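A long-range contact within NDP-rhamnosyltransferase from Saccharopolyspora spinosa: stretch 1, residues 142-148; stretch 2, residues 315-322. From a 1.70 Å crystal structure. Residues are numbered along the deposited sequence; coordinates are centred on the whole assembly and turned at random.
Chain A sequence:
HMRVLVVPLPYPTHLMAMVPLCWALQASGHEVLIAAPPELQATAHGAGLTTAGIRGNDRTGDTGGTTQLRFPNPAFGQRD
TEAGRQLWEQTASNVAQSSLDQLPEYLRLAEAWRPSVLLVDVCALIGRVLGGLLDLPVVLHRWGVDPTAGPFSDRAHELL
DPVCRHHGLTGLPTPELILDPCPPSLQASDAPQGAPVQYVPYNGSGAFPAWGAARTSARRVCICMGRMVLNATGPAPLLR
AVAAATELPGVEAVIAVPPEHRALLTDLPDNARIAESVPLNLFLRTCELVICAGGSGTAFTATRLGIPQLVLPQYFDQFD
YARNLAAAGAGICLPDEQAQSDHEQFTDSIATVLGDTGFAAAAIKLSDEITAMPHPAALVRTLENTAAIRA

Stretch 1 142-148: RWGVDPT
Stretch 2, residues 315-322: YFDQFDYA

A carboxylate at the mouth of a helix can join two distant parts of a chain with very little surface, and NDP-rhamnosyltransferase offers a compact example. Residues 142-148, an irregular segment buried throughout, meet residues 315-322, a tight turn running into a helix; the touching residues lie at least 169 positions apart in sequence, yet the contact buries just 290 Å², both sides summed. The register is set by Val-145 and Asp-317, whose CA atoms are 6.0 Å apart and which lose the most surface, 77 Å² each.

Stretch 2 opens with Tyr-315 (phi/psi -160/174, chi1 p), which stays out of reach but starts a type II' turn closed by Gln-318 N to Tyr-315 O at 3.0 Å. Phe-316, at 48/-119, takes the positive-phi second position typical of a type II' turn, a place more often filled by glycine; its m rotamer leads the ring away, and its part in the contact is slight.

Asp-317 (-89/3) is the centre. Its CB points toward stretch 1, and with chi1 at 55° (p) and chi2 at -44° it accepts at OD2 a nearly straight hydrogen bond from Trp-143 NE1, 3.0 Å long with an angle of 167° at the hydrogen. The indole (-85/-17; chi1 67°, p; chi2 84°) presents its edge, as an N-H donor must. Gly-144 follows at 172/-129. A water donates to the same Asp-317 OD2 at 2.6 Å and accepts from Val-145 N at 2.9 Å, so a backbone amide is tied to the same carboxylate. Val-145 O lies 3.5 Å from Asp-317 CB. Pro-147 (-99/30), its CB pointing toward stretch 2, packs a compact C-gamma endo ring here, with Pro-147 CG 3.7 Å from Asp-317 CB and Pro-147 CB 4.1 Å from Asp-320 OD2.

From Gln-318 the chain is helical, with Tyr-321 N bonded to Asp-317 O at 3.1 Å. Gln-318 (chi1 m) turns away and steadies the turn instead, its OE1 accepting from Tyr-315 N at 3.0 Å. Asp-320 (m) points toward stretch 1, offering its methylene to Val-145: Asp-320 CB is 3.7 Å from Val-145 CG1. One turn beyond Asp-317, Tyr-321 (chi1 176°, t) completes the apolar patch, with its CB 4.0 Å from Val-145 CG2; that methyl lies at the ring edge. A branched valine (-63/133, chi1 t) suits this site because its two methyls reach successive helix residues. Ala-322 (-60/-47) continues the helix beyond the contact.

Stretch 1 is braced from within: Asp-146, pointing away, accepts from Arg-142 NE at OD2 in a 2.7 Å salt bridge, and its OD1 takes Thr-148 N at 3.0 Å.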

# COMPACT_ATOMS: atom_id res chain seq x y z
N ARG A 142 18.07 -7.44 -1.52
CA ARG A 142 18.51 -7.07 -2.85
C ARG A 142 17.35 -6.51 -3.63
O ARG A 142 16.23 -7.03 -3.55
CB ARG A 142 19.04 -8.30 -3.58
CG ARG A 142 20.39 -8.68 -3.00
CD ARG A 142 20.88 -10.02 -3.56
NE ARG A 142 22.30 -10.18 -3.08
CZ ARG A 142 22.81 -11.40 -2.82
NH1 ARG A 142 22.10 -12.54 -3.10
NH2 ARG A 142 24.06 -11.49 -2.29
N TRP A 143 17.63 -5.48 -4.42
CA TRP A 143 16.58 -5.02 -5.37
C TRP A 143 16.60 -5.82 -6.67
O TRP A 143 15.62 -5.83 -7.45
CB TRP A 143 16.71 -3.52 -5.61
CG TRP A 143 18.01 -3.26 -6.35
CD1 TRP A 143 18.19 -3.33 -7.69
CD2 TRP A 143 19.28 -3.08 -5.78
NE1 TRP A 143 19.51 -3.15 -8.01
CE2 TRP A 143 20.21 -2.99 -6.85
CE3 TRP A 143 19.74 -2.93 -4.46
CZ2 TRP A 143 21.56 -2.78 -6.66
CZ3 TRP A 143 21.09 -2.72 -4.25
CH2 TRP A 143 22.01 -2.65 -5.36
N GLY A 144 17.71 -6.52 -6.93
CA GLY A 144 17.83 -7.26 -8.19
C GLY A 144 19.26 -7.80 -8.35
O GLY A 144 19.76 -8.43 -7.45
N VAL A 145 19.88 -7.55 -9.50
CA VAL A 145 21.29 -7.95 -9.71
C VAL A 145 22.15 -7.16 -8.71
O VAL A 145 21.90 -5.95 -8.47
CB VAL A 145 21.73 -7.67 -11.16
CG1 VAL A 145 23.22 -7.97 -11.33
CG2 VAL A 145 20.92 -8.57 -12.11
N ASP A 146 23.04 -7.86 -8.03
CA ASP A 146 23.79 -7.26 -6.87
C ASP A 146 25.27 -7.32 -7.25
O ASP A 146 25.88 -8.38 -7.12
CB ASP A 146 23.51 -8.11 -5.61
CG ASP A 146 24.28 -7.59 -4.36
OD1 ASP A 146 25.09 -6.62 -4.48
OD2 ASP A 146 24.04 -8.11 -3.28
N PRO A 147 25.88 -6.17 -7.70
CA PRO A 147 27.30 -6.17 -8.05
C PRO A 147 28.16 -5.60 -6.93
O PRO A 147 29.21 -5.01 -7.20
CB PRO A 147 27.37 -5.21 -9.26
CG PRO A 147 26.08 -4.60 -9.38
CD PRO A 147 25.18 -4.97 -8.18
N THR A 148 27.71 -5.76 -5.69
CA THR A 148 28.44 -5.12 -4.57
C THR A 148 29.60 -5.87 -4.02
O THR A 148 30.37 -5.28 -3.27
CB THR A 148 27.49 -4.65 -3.42
OG1 THR A 148 26.91 -5.77 -2.74
CG2 THR A 148 26.49 -3.65 -3.95
N TYR A 315 24.12 2.62 -15.69
CA TYR A 315 24.89 2.75 -14.50
C TYR A 315 24.61 1.59 -13.53
O TYR A 315 23.73 0.75 -13.79
CB TYR A 315 24.66 4.12 -13.82
CG TYR A 315 23.22 4.48 -13.42
CD1 TYR A 315 22.23 3.52 -13.00
CD2 TYR A 315 22.88 5.84 -13.37
CE1 TYR A 315 20.95 3.96 -12.61
CE2 TYR A 315 21.68 6.25 -12.94
CZ TYR A 315 20.71 5.33 -12.59
OH TYR A 315 19.50 5.82 -12.17
N PHE A 316 25.38 1.56 -12.43
CA PHE A 316 25.22 0.55 -11.36
C PHE A 316 25.12 -0.89 -11.85
O PHE A 316 26.08 -1.37 -12.48
CB PHE A 316 24.13 0.98 -10.37
CG PHE A 316 24.51 2.25 -9.67
CD1 PHE A 316 25.63 2.27 -8.79
CD2 PHE A 316 23.89 3.47 -10.00
CE1 PHE A 316 26.07 3.50 -8.18
CE2 PHE A 316 24.33 4.71 -9.40
CZ PHE A 316 25.43 4.70 -8.48
N ASP A 317 24.00 -1.57 -11.58
CA ASP A 317 23.84 -3.00 -11.88
C ASP A 317 23.31 -3.23 -13.26
O ASP A 317 23.16 -4.40 -13.68
CB ASP A 317 22.79 -3.59 -10.86
CG ASP A 317 21.49 -2.85 -10.88
OD1 ASP A 317 21.48 -1.60 -10.91
OD2 ASP A 317 20.43 -3.50 -10.80
N GLN A 318 23.11 -2.14 -14.03
CA GLN A 318 22.37 -2.29 -15.31
C GLN A 318 23.11 -3.05 -16.40
O GLN A 318 22.47 -3.78 -17.19
CB GLN A 318 21.86 -0.93 -15.88
CG GLN A 318 20.85 -0.31 -14.88
CD GLN A 318 20.53 1.09 -15.20
OE1 GLN A 318 21.25 1.73 -15.98
NE2 GLN A 318 19.44 1.61 -14.58
N PHE A 319 24.44 -2.90 -16.48
CA PHE A 319 25.26 -3.67 -17.43
C PHE A 319 25.24 -5.13 -17.21
O PHE A 319 25.14 -5.88 -18.15
CB PHE A 319 26.74 -3.13 -17.38
CG PHE A 319 26.76 -1.67 -17.77
CD1 PHE A 319 26.75 -1.35 -19.14
CD2 PHE A 319 26.70 -0.66 -16.79
CE1 PHE A 319 26.66 0.06 -19.56
CE2 PHE A 319 26.61 0.73 -17.19
CZ PHE A 319 26.54 1.05 -18.55
N ASP A 320 25.37 -5.56 -15.94
CA ASP A 320 25.23 -6.97 -15.58
C ASP A 320 23.88 -7.52 -15.95
O ASP A 320 23.83 -8.56 -16.63
CB ASP A 320 25.50 -7.11 -14.06
CG ASP A 320 26.97 -6.89 -13.75
OD1 ASP A 320 27.74 -7.85 -14.03
OD2 ASP A 320 27.34 -5.82 -13.29
N TYR A 321 22.80 -6.83 -15.56
CA TYR A 321 21.48 -7.36 -15.93
C TYR A 321 21.37 -7.45 -17.45
O TYR A 321 20.91 -8.44 -17.98
CB TYR A 321 20.37 -6.45 -15.45
CG TYR A 321 19.06 -6.91 -15.88
CD1 TYR A 321 18.44 -7.96 -15.22
CD2 TYR A 321 18.40 -6.29 -16.95
CE1 TYR A 321 17.15 -8.45 -15.66
CE2 TYR A 321 17.14 -6.73 -17.39
CZ TYR A 321 16.54 -7.81 -16.74
OH TYR A 321 15.30 -8.27 -17.09
N ALA A 322 21.78 -6.39 -18.15
CA ALA A 322 21.63 -6.39 -19.60
C ALA A 322 22.38 -7.57 -20.29
O ALA A 322 21.81 -8.21 -21.18
CB ALA A 322 22.06 -5.02 -20.22
O HOH W 1 18.88 -5.50 -11.21